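PDB 3ZXK: HIAXHD3 from Humicola insolens, which probably removes arabinofuranosyl side chains from xylan as a family 43 glycoside hydrolase, and served as the scaffold for engineering an added endo-xylanase activity. Local coordinates for residues A[107-112]-A[171-176]; A[163-168]-A[203-208]; A[363-368]-A[407-412]; A[417-422]-A[452-457]. All blocks are in the same frame, centred on the assembly; numbering follows the deposited sequence.

Interaction 1. Residues A[107-112]-A[171-176]; sequences TYLWTS and DGTRQV
Leu109 of strand 107-112 points its CD2 methyl at the turn built by Gly172 and Thr173, joining two successive blades of the five-bladed beta-propeller that characterises family 43 glycoside hydrolases. The turn links the last two strands of its blade, and its first residue here, Asp171, organises it. Asp171 OD1 accepts from Thr173 N at 3.0 Å, forming an Asx turn, and is also met by Thr173 OG1 at 2.7 Å. Both donors come from the same face of the carboxylate, roughly 40° out of its plane, and Ser169 OG is a further partner of this oxygen. Gly172 follows with a positive phi of 79°, and its carbonyl oxygen lies 3.7 Å from Leu109 CD2. The methyl only packs against this carbonyl oxygen, whose hydrogen bond is with Tyr100 OH in the strand beside 107-112. Next comes Thr173, whose hydroxyl is turned back to Asp171 while its side chain also touches Ala135 of strand 132-137. Beyond it, Gln175 reaches Asn139 and Tyr141 through OE1, a second polar tie near the same seam. In Leu109 itself a chi1 of 169° swings CG beside the carbonyl carbon and directs the branch to the turn, with Leu109 CD2 4.4 Å from Thr173 CG2.

Interaction 2. Residues A[163-168]-A[203-208]; sequences INVAQL and YYILVT
Ile163 lays its CG1-CD1 arm alongside Val207, the two side chains sliding past each other in opposite directions. This is the hydrophobic seam between adjacent blades of a beta-propeller: strand 163-168 belongs to one four-stranded antiparallel sheet and strand 203-208 to the next sheet around the ring. The short segments approach to 10.4 Å between their axes and run at 138° to one another, a spacing that suits sheets packed through side chains, and no hydrogen bond passes between them. Val207 CG1 is the atom that receives the arm, at 3.9 Å from Ile163 CG1 and 4.0 Å from Ile163 CD1. The other branch of Ile163, CG2, leans toward Ile205, with 4.5 Å separating it from Ile205 CD1. Ile205 keeps its chain stretched out beyond CG1 (chi2 168°), so that this terminal methyl rises away from its own strand and settles between two residues of the facing one. Strand 154-158 adds Ala157 beside Ile205, and Val182 of strand 175-183 backs both Ile163 and Val165, adding to the apolar layer. The substrate site is not far off. The side chain of Ile163 lies about 11 Å from a bound xylose and that of Val207 about 11 Å from the bound arabinofuranose, while Thr208, the next residue, touches His248 of the glycan pocket. At the other end of the seam Val165 crosses Ile205 at a slant, its CG2 reaching Ile205 CD1 at 4.1 Å.

Interaction 3. Residues A[363-368]-A[407-412]; sequences GDLFAA and AAYIGV
Ala367 N donates to Asp364 O at 2.9 Å, closing the 3-10 turn from which Leu365 and Phe366 reach strand 407-412 of the C-terminal beta-sandwich, a concanavalin A-like domain. An Asx turn reinforces it: Phe366 N binds Asp364 OD1 at 3.0 Å, meeting this oxygen from above the carboxylate plane. The other carboxylate oxygen of Asp364 is held by Thr436 OG1. A chi1 of -177° turns Leu365 out from the turn toward the sheet and brings its CD2 to 3.9 Å from Tyr409 CD2, the two side chains passing in opposite directions. Phe513 and Phe515 of strand 509-516 and Val401 of strand 396-403 also touch Leu365, making an apolar bed on the sheet. Phe366 reaches across with the far end of its ring, and Phe366 CZ lies 4.3 Å from Ala407 CB. Its backbone oxygen bonds to Tyr79 OH and its ring meets Thr75, both in the family 43 part of the chain, so the turn lies between the propeller and the sandwich. Tyr409 is anchored beyond the leucine: its hydroxyl OH is hydrogen-bonded to Trp413 NE1.

Interaction 4. Residues A[417-422]-A[452-457]; sequences NEARIV and NAQQDI
Segment 417-422 faces the end of the short helix 451-455 and the start of the strand that follows it, with CA atoms 8.2 Å apart at Ala419 and Gln454 and 9.7 Å apart at Ile421 and Ile457. The helix is the crossover between the two sheets of the beta-sandwich, since it leads from strand 436-448 in one to strand 457-464 in the other. Ile421 and Ile457, one from each sheet, meet tip to tip, their CD1 methyls 3.7 Å apart. Ile457 has CG1 anti to its backbone N (chi1 -179°) and a nearly extended chain, which carries its methyl to Ile421; the Ile457 side chain also packs on Val412 and Leu387. Toward Asn417, the amide end of Gln454 lies against Ala419, with NE2 3.8 Å from Ala419 CB. That nitrogen donates to Ile449 O and to a water 3.0 Å from Gln454 NE2, which in turn donates to Asn417 O. On the other side of strand 418-422, whose CB atoms there point away from the helix, Arg420 NH1 and Glu418 OE2 form a salt bridge at 3.6 Å. The contact thus grades from an apolar isoleucine pair to a water-bridged edge, where two acceptors for one amide nitrogen should limit the rotation of the glutamine and let its flat end cover the alanine methyl.

Overall arrangement
From the N terminus, interaction 1 opens first, at 107-112, and closes at 171-176; interaction 2 opens within that span, at 163-168, and closes at 203-208, so the two cross. Together they bind three consecutive propeller blades, the middle one shared: its strands 163-168 and 175-183 are neighbours, with Val176 N probably hydrogen-bonded to Gln167 O at 2.8 Å. Interactions 3 and 4 follow in series within the beta-sandwich, about 42 Å and 56 Å from interaction 2 between centres. Interaction 3 closes the span from the turn at 363-368 to strand 406-415, seating the turn on one sheet, and interaction 4 joins the two sheets. Their strands are adjacent, probably through a hydrogen bond between Gly411 O and Val422 N at 2.9 Å.

Interaction 1. Residues A[107-112]-A[171-176]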
# COMPACT_ATOMS: atom_id res chain seq x y z
N THR A 107 -8.11 15.95 -9.47
CA THR A 107 -8.17 14.54 -9.78
C THR A 107 -7.24 14.23 -10.95
O THR A 107 -7.30 14.90 -11.99
CB THR A 107 -9.62 14.13 -10.10
OG1 THR A 107 -10.43 14.42 -8.96
CG2 THR A 107 -9.70 12.62 -10.38
N TYR A 108 -6.39 13.22 -10.77
CA TYR A 108 -5.34 12.89 -11.74
C TYR A 108 -5.69 11.56 -12.39
O TYR A 108 -6.13 10.64 -11.68
CB TYR A 108 -3.99 12.76 -11.03
CG TYR A 108 -3.53 14.07 -10.47
CD1 TYR A 108 -3.96 14.52 -9.20
CD2 TYR A 108 -2.66 14.88 -11.19
CE1 TYR A 108 -3.55 15.74 -8.70
CE2 TYR A 108 -2.22 16.10 -10.68
CZ TYR A 108 -2.67 16.53 -9.44
OH TYR A 108 -2.25 17.75 -8.96
N LEU A 109 -5.55 11.49 -13.72
CA LEU A 109 -5.74 10.26 -14.46
C LEU A 109 -4.41 9.76 -14.98
O LEU A 109 -3.70 10.50 -15.67
CB LEU A 109 -6.67 10.49 -15.66
CG LEU A 109 -6.72 9.34 -16.66
CD1 LEU A 109 -7.23 8.05 -16.00
CD2 LEU A 109 -7.61 9.76 -17.83
N TRP A 110 -4.08 8.52 -14.63
CA TRP A 110 -2.92 7.84 -15.17
C TRP A 110 -3.40 6.62 -15.91
O TRP A 110 -4.32 5.92 -15.43
CB TRP A 110 -1.99 7.40 -14.05
CG TRP A 110 -1.11 8.49 -13.51
CD1 TRP A 110 -1.46 9.55 -12.64
CD2 TRP A 110 0.32 8.66 -13.78
NE1 TRP A 110 -0.37 10.32 -12.36
CE2 TRP A 110 0.75 9.83 -13.03
CE3 TRP A 110 1.25 7.97 -14.56
CZ2 TRP A 110 2.07 10.28 -13.07
CZ3 TRP A 110 2.57 8.42 -14.60
CH2 TRP A 110 2.98 9.55 -13.86
N THR A 111 -2.87 6.37 -17.11
CA THR A 111 -3.32 5.20 -17.88
C THR A 111 -2.15 4.36 -18.37
O THR A 111 -1.04 4.85 -18.49
CB THR A 111 -4.18 5.58 -19.11
OG1 THR A 111 -3.39 6.35 -20.01
CG2 THR A 111 -5.44 6.39 -18.70
N SER A 112 -2.43 3.10 -18.65
CA SER A 112 -1.45 2.21 -19.27
C SER A 112 -2.14 1.31 -20.28
O SER A 112 -3.25 0.86 -20.03
CB SER A 112 -0.80 1.31 -18.20
OG SER A 112 0.05 0.32 -18.82
N ASP A 171 -13.34 10.12 -23.88
CA ASP A 171 -11.94 9.74 -23.64
C ASP A 171 -11.53 9.68 -22.15
O ASP A 171 -10.39 9.35 -21.85
CB ASP A 171 -10.97 10.61 -24.47
CG ASP A 171 -10.93 12.05 -24.03
OD1 ASP A 171 -11.55 12.41 -22.98
OD2 ASP A 171 -10.31 12.87 -24.76
N GLY A 172 -12.46 9.98 -21.25
CA GLY A 172 -12.22 9.90 -19.82
C GLY A 172 -11.46 11.08 -19.24
O GLY A 172 -11.05 11.05 -18.07
N THR A 173 -11.20 12.10 -20.06
CA THR A 173 -10.28 13.18 -19.61
C THR A 173 -10.94 14.42 -19.04
O THR A 173 -10.24 15.25 -18.46
CB THR A 173 -9.30 13.63 -20.71
OG1 THR A 173 -10.05 14.27 -21.75
CG2 THR A 173 -8.51 12.42 -21.26
N ARG A 174 -12.26 14.56 -19.19
CA ARG A 174 -12.98 15.74 -18.77
C ARG A 174 -14.27 15.33 -18.06
O ARG A 174 -14.88 14.31 -18.37
CB ARG A 174 -13.38 16.59 -19.98
CG ARG A 174 -12.20 17.19 -20.73
CD ARG A 174 -12.66 17.98 -21.96
NE ARG A 174 -13.55 17.22 -22.86
CZ ARG A 174 -14.87 17.38 -22.94
NH1 ARG A 174 -15.51 18.28 -22.18
NH2 ARG A 174 -15.58 16.65 -23.78
N GLN A 175 -14.71 16.18 -17.14
CA GLN A 175 -16.05 16.02 -16.59
C GLN A 175 -17.09 16.61 -17.54
O GLN A 175 -16.95 17.76 -17.98
CB GLN A 175 -16.10 16.73 -15.27
CG GLN A 175 -17.42 16.69 -14.55
CD GLN A 175 -17.33 17.40 -13.22
OE1 GLN A 175 -16.72 16.91 -12.27
NE2 GLN A 175 -17.90 18.59 -13.16
N VAL A 176 -18.16 15.86 -17.83
CA VAL A 176 -19.23 16.34 -18.72
C VAL A 176 -20.43 16.83 -17.89
O VAL A 176 -21.08 17.83 -18.23
CB VAL A 176 -19.65 15.25 -19.76
CG1 VAL A 176 -21.08 15.44 -20.28
CG2 VAL A 176 -18.65 15.22 -20.92

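Interaction 2. Residues A[163-168]-A[203-208]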
# COMPACT_ATOMS: atom_id res chain seq x y z
N ILE A 163 -22.95 11.27 -1.47
CA ILE A 163 -22.38 10.74 -2.71
C ILE A 163 -22.89 11.50 -3.93
O ILE A 163 -24.07 11.82 -3.99
CB ILE A 163 -22.63 9.22 -2.87
CG1 ILE A 163 -22.15 8.48 -1.61
CG2 ILE A 163 -21.91 8.67 -4.10
CD1 ILE A 163 -20.66 8.66 -1.28
N ASN A 164 -21.97 11.79 -4.85
CA ASN A 164 -22.27 12.39 -6.17
C ASN A 164 -21.84 11.44 -7.29
O ASN A 164 -21.03 10.54 -7.06
CB ASN A 164 -21.48 13.70 -6.30
CG ASN A 164 -21.57 14.53 -5.05
OD1 ASN A 164 -22.65 14.95 -4.67
ND2 ASN A 164 -20.43 14.70 -4.37
N VAL A 165 -22.39 11.63 -8.48
CA VAL A 165 -21.93 10.88 -9.64
C VAL A 165 -21.61 11.83 -10.78
O VAL A 165 -22.47 12.61 -11.22
CB VAL A 165 -22.98 9.82 -10.11
CG1 VAL A 165 -22.62 9.23 -11.49
CG2 VAL A 165 -23.16 8.74 -9.06
N ALA A 166 -20.38 11.74 -11.26
CA ALA A 166 -19.93 12.48 -12.43
C ALA A 166 -19.94 11.58 -13.66
O ALA A 166 -19.62 10.37 -13.58
CB ALA A 166 -18.51 13.00 -12.24
N GLN A 167 -20.33 12.17 -14.79
CA GLN A 167 -20.16 11.53 -16.08
C GLN A 167 -18.93 12.14 -16.75
O GLN A 167 -18.77 13.36 -16.74
CB GLN A 167 -21.39 11.79 -16.95
CG GLN A 167 -21.30 11.08 -18.28
CD GLN A 167 -22.50 11.31 -19.18
OE1 GLN A 167 -23.62 11.46 -18.72
NE2 GLN A 167 -22.27 11.29 -20.48
N LEU A 168 -18.05 11.29 -17.27
CA LEU A 168 -16.88 11.77 -17.98
C LEU A 168 -17.06 11.79 -19.49
O LEU A 168 -17.99 11.19 -20.02
CB LEU A 168 -15.68 10.89 -17.65
CG LEU A 168 -15.45 10.61 -16.16
CD1 LEU A 168 -14.13 9.89 -16.07
CD2 LEU A 168 -15.41 11.90 -15.35
N TYR A 203 -27.55 -0.35 -11.48
CA TYR A 203 -26.38 0.37 -10.96
C TYR A 203 -26.31 0.25 -9.45
O TYR A 203 -27.29 0.48 -8.75
CB TYR A 203 -26.41 1.85 -11.37
CG TYR A 203 -26.34 2.02 -12.87
CD1 TYR A 203 -27.50 2.00 -13.64
CD2 TYR A 203 -25.10 2.16 -13.52
CE1 TYR A 203 -27.46 2.10 -15.02
CE2 TYR A 203 -25.04 2.28 -14.91
CZ TYR A 203 -26.23 2.27 -15.65
OH TYR A 203 -26.23 2.36 -17.04
N TYR A 204 -25.14 -0.13 -8.98
CA TYR A 204 -24.86 -0.27 -7.57
C TYR A 204 -23.67 0.61 -7.19
O TYR A 204 -22.69 0.75 -7.94
CB TYR A 204 -24.54 -1.73 -7.21
CG TYR A 204 -25.70 -2.69 -7.45
CD1 TYR A 204 -25.95 -3.19 -8.71
CD2 TYR A 204 -26.54 -3.09 -6.39
CE1 TYR A 204 -27.00 -4.07 -8.93
CE2 TYR A 204 -27.58 -4.00 -6.61
CZ TYR A 204 -27.83 -4.45 -7.90
OH TYR A 204 -28.84 -5.33 -8.19
N ILE A 205 -23.73 1.12 -5.97
CA ILE A 205 -22.58 1.82 -5.40
C ILE A 205 -22.37 1.25 -4.00
O ILE A 205 -23.32 1.16 -3.23
CB ILE A 205 -22.77 3.36 -5.32
CG1 ILE A 205 -22.98 3.96 -6.71
CG2 ILE A 205 -21.57 4.00 -4.63
CD1 ILE A 205 -23.47 5.39 -6.72
N LEU A 206 -21.16 0.81 -3.70
CA LEU A 206 -20.81 0.41 -2.35
C LEU A 206 -20.19 1.58 -1.63
O LEU A 206 -19.31 2.26 -2.18
CB LEU A 206 -19.81 -0.74 -2.38
CG LEU A 206 -20.38 -2.10 -1.99
CD1 LEU A 206 -21.39 -2.57 -3.04
CD2 LEU A 206 -19.22 -3.10 -1.81
N VAL A 207 -20.64 1.83 -0.40
CA VAL A 207 -20.06 2.89 0.44
C VAL A 207 -19.80 2.36 1.84
O VAL A 207 -20.43 1.39 2.27
CB VAL A 207 -20.97 4.16 0.52
CG1 VAL A 207 -21.22 4.76 -0.86
CG2 VAL A 207 -22.34 3.85 1.16
N THR A 208 -18.87 2.99 2.54
CA THR A 208 -18.58 2.67 3.93
C THR A 208 -19.07 3.77 4.85
O THR A 208 -19.00 4.96 4.50
CB THR A 208 -17.07 2.41 4.18
OG1 THR A 208 -16.84 1.97 5.53
CG2 THR A 208 -16.21 3.65 3.95

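Interaction 3. Residues A[363-368]-A[407-412]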
# COMPACT_ATOMS: atom_id res chain seq x y z
N GLY A 363 19.59 16.50 10.43
CA GLY A 363 19.65 15.68 11.66
C GLY A 363 18.41 14.81 11.82
O GLY A 363 18.31 14.02 12.77
N ASP A 364 17.49 14.93 10.87
CA ASP A 364 16.12 14.41 11.03
C ASP A 364 15.87 13.33 9.98
O ASP A 364 15.70 13.66 8.81
CB ASP A 364 15.16 15.60 10.86
CG ASP A 364 13.70 15.25 11.11
OD1 ASP A 364 13.36 14.06 11.27
OD2 ASP A 364 12.87 16.20 11.15
N LEU A 365 15.80 12.06 10.39
CA LEU A 365 15.46 10.98 9.43
C LEU A 365 14.20 11.27 8.60
O LEU A 365 14.13 10.95 7.43
CB LEU A 365 15.29 9.63 10.14
CG LEU A 365 15.01 8.41 9.24
CD1 LEU A 365 16.03 8.14 8.14
CD2 LEU A 365 14.85 7.17 10.11
N PHE A 366 13.21 11.93 9.19
CA PHE A 366 11.97 12.19 8.43
C PHE A 366 12.14 13.23 7.32
O PHE A 366 11.27 13.35 6.44
CB PHE A 366 10.82 12.61 9.35
CG PHE A 366 10.45 11.58 10.37
CD1 PHE A 366 9.84 10.39 9.98
CD2 PHE A 366 10.72 11.80 11.72
CE1 PHE A 366 9.49 9.43 10.92
CE2 PHE A 366 10.37 10.85 12.67
CZ PHE A 366 9.77 9.67 12.27
N ALA A 367 13.23 13.99 7.36
CA ALA A 367 13.51 14.95 6.31
C ALA A 367 14.38 14.35 5.22
O ALA A 367 14.61 14.99 4.20
CB ALA A 367 14.15 16.20 6.88
N ALA A 368 14.90 13.14 5.43
CA ALA A 368 15.87 12.56 4.48
C ALA A 368 15.20 12.04 3.23
O ALA A 368 14.26 11.26 3.34
CB ALA A 368 16.69 11.44 5.11
N ALA A 407 9.21 5.77 15.16
CA ALA A 407 10.18 4.92 14.46
C ALA A 407 11.43 4.60 15.30
O ALA A 407 11.73 5.26 16.28
CB ALA A 407 10.57 5.59 13.16
N ALA A 408 12.20 3.61 14.86
CA ALA A 408 13.47 3.25 15.50
C ALA A 408 14.29 2.60 14.42
O ALA A 408 13.73 2.08 13.43
CB ALA A 408 13.27 2.26 16.66
N TYR A 409 15.60 2.57 14.61
CA TYR A 409 16.49 1.95 13.65
C TYR A 409 17.74 1.37 14.27
O TYR A 409 18.10 1.74 15.40
CB TYR A 409 16.85 2.90 12.52
CG TYR A 409 17.74 4.11 12.79
CD1 TYR A 409 19.13 3.95 13.03
CD2 TYR A 409 17.24 5.41 12.71
CE1 TYR A 409 19.97 5.05 13.19
CE2 TYR A 409 18.06 6.52 12.86
CZ TYR A 409 19.42 6.33 13.12
OH TYR A 409 20.27 7.39 13.23
N ILE A 410 18.38 0.45 13.55
CA ILE A 410 19.72 0.01 13.87
C ILE A 410 20.56 0.40 12.64
O ILE A 410 20.11 0.24 11.48
CB ILE A 410 19.81 -1.50 14.18
CG1 ILE A 410 21.22 -1.84 14.68
CG2 ILE A 410 19.38 -2.34 12.98
CD1 ILE A 410 21.33 -3.22 15.28
N GLY A 411 21.74 0.96 12.86
CA GLY A 411 22.50 1.45 11.72
C GLY A 411 23.91 1.77 12.07
O GLY A 411 24.43 1.36 13.13
N VAL A 412 24.55 2.48 11.15
CA VAL A 412 25.95 2.85 11.29
C VAL A 412 26.05 4.36 11.25
O VAL A 412 25.43 5.02 10.40
CB VAL A 412 26.82 2.25 10.16
CG1 VAL A 412 28.31 2.67 10.29
CG2 VAL A 412 26.71 0.73 10.14

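Interaction 4. Residues A[417-422]-A[452-457]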
# COMPACT_ATOMS: atom_id res chain seq x y z
N ASN A 417 36.84 9.42 11.59
CA ASN A 417 37.32 8.17 11.01
C ASN A 417 36.72 6.95 11.68
O ASN A 417 37.09 5.83 11.34
CB ASN A 417 38.85 8.13 11.06
CG ASN A 417 39.49 9.26 10.26
OD1 ASN A 417 40.40 9.95 10.73
ND2 ASN A 417 39.01 9.44 9.04
N GLU A 418 35.79 7.15 12.61
CA GLU A 418 35.13 6.04 13.34
C GLU A 418 33.80 5.69 12.69
O GLU A 418 32.97 6.56 12.52
CB GLU A 418 34.90 6.38 14.85
CG GLU A 418 33.89 7.51 15.24
CD GLU A 418 33.16 7.31 16.59
OE1 GLU A 418 32.94 6.14 16.98
OE2 GLU A 418 32.77 8.32 17.27
N ALA A 419 33.58 4.43 12.35
CA ALA A 419 32.24 3.94 12.05
C ALA A 419 31.82 2.99 13.15
O ALA A 419 32.60 2.12 13.58
CB ALA A 419 32.17 3.23 10.71
N ARG A 420 30.61 3.17 13.64
CA ARG A 420 30.11 2.28 14.66
C ARG A 420 28.63 2.02 14.52
O ARG A 420 27.87 2.84 13.97
CB ARG A 420 30.41 2.83 16.05
CG ARG A 420 29.45 3.90 16.50
CD ARG A 420 29.71 4.23 17.95
NE ARG A 420 28.69 5.07 18.54
CZ ARG A 420 28.60 6.39 18.39
NH1 ARG A 420 29.46 7.07 17.61
NH2 ARG A 420 27.64 7.03 19.02
N ILE A 421 28.23 0.88 15.03
CA ILE A 421 26.83 0.50 15.04
C ILE A 421 26.11 1.17 16.20
O ILE A 421 26.66 1.24 17.29
CB ILE A 421 26.67 -1.03 15.13
CG1 ILE A 421 27.45 -1.67 13.98
CG2 ILE A 421 25.21 -1.47 15.07
CD1 ILE A 421 27.67 -3.14 14.12
N VAL A 422 24.92 1.69 15.93
CA VAL A 422 24.05 2.30 16.93
C VAL A 422 22.61 1.81 16.77
O VAL A 422 22.20 1.40 15.66
CB VAL A 422 24.06 3.86 16.84
CG1 VAL A 422 25.45 4.43 17.15
CG2 VAL A 422 23.59 4.33 15.46
N ASN A 452 36.88 -4.37 7.05
CA ASN A 452 36.35 -5.69 6.68
C ASN A 452 34.89 -5.89 7.10
O ASN A 452 34.08 -6.39 6.32
CB ASN A 452 37.24 -6.81 7.23
CG ASN A 452 38.52 -6.96 6.45
OD1 ASN A 452 38.51 -6.91 5.21
ND2 ASN A 452 39.64 -7.14 7.15
N ALA A 453 34.57 -5.47 8.31
CA ALA A 453 33.21 -5.49 8.81
C ALA A 453 32.33 -4.54 7.99
O ALA A 453 31.17 -4.86 7.68
CB ALA A 453 33.17 -5.09 10.28
N GLN A 454 32.88 -3.37 7.65
CA GLN A 454 32.11 -2.38 6.88
C GLN A 454 31.71 -2.90 5.52
O GLN A 454 30.66 -2.52 5.00
CB GLN A 454 32.89 -1.07 6.71
CG GLN A 454 33.06 -0.31 8.01
CD GLN A 454 33.98 0.86 7.83
OE1 GLN A 454 33.99 1.49 6.78
NE2 GLN A 454 34.80 1.14 8.84
N GLN A 455 32.53 -3.77 4.95
CA GLN A 455 32.26 -4.28 3.60
C GLN A 455 31.07 -5.25 3.60
O GLN A 455 30.46 -5.45 2.57
CB GLN A 455 33.53 -4.91 3.00
CG GLN A 455 33.48 -5.28 1.51
CD GLN A 455 32.73 -6.57 1.24
OE1 GLN A 455 32.79 -7.52 2.02
NE2 GLN A 455 32.00 -6.61 0.12
N ASP A 456 30.70 -5.79 4.77
CA ASP A 456 29.61 -6.75 4.83
C ASP A 456 28.95 -6.73 6.19
O ASP A 456 29.26 -7.53 7.07
CB ASP A 456 30.10 -8.16 4.49
CG ASP A 456 28.96 -9.10 4.10
OD1 ASP A 456 28.14 -8.70 3.25
OD2 ASP A 456 28.93 -10.24 4.61
N ILE A 457 28.03 -5.79 6.36
CA ILE A 457 27.28 -5.68 7.60
C ILE A 457 25.82 -6.03 7.38
O ILE A 457 25.21 -5.59 6.41
CB ILE A 457 27.42 -4.27 8.24
CG1 ILE A 457 26.65 -4.19 9.55
CG2 ILE A 457 26.94 -3.18 7.28
CD1 ILE A 457 27.17 -3.11 10.48
O HOH W 1 36.24 3.72 9.39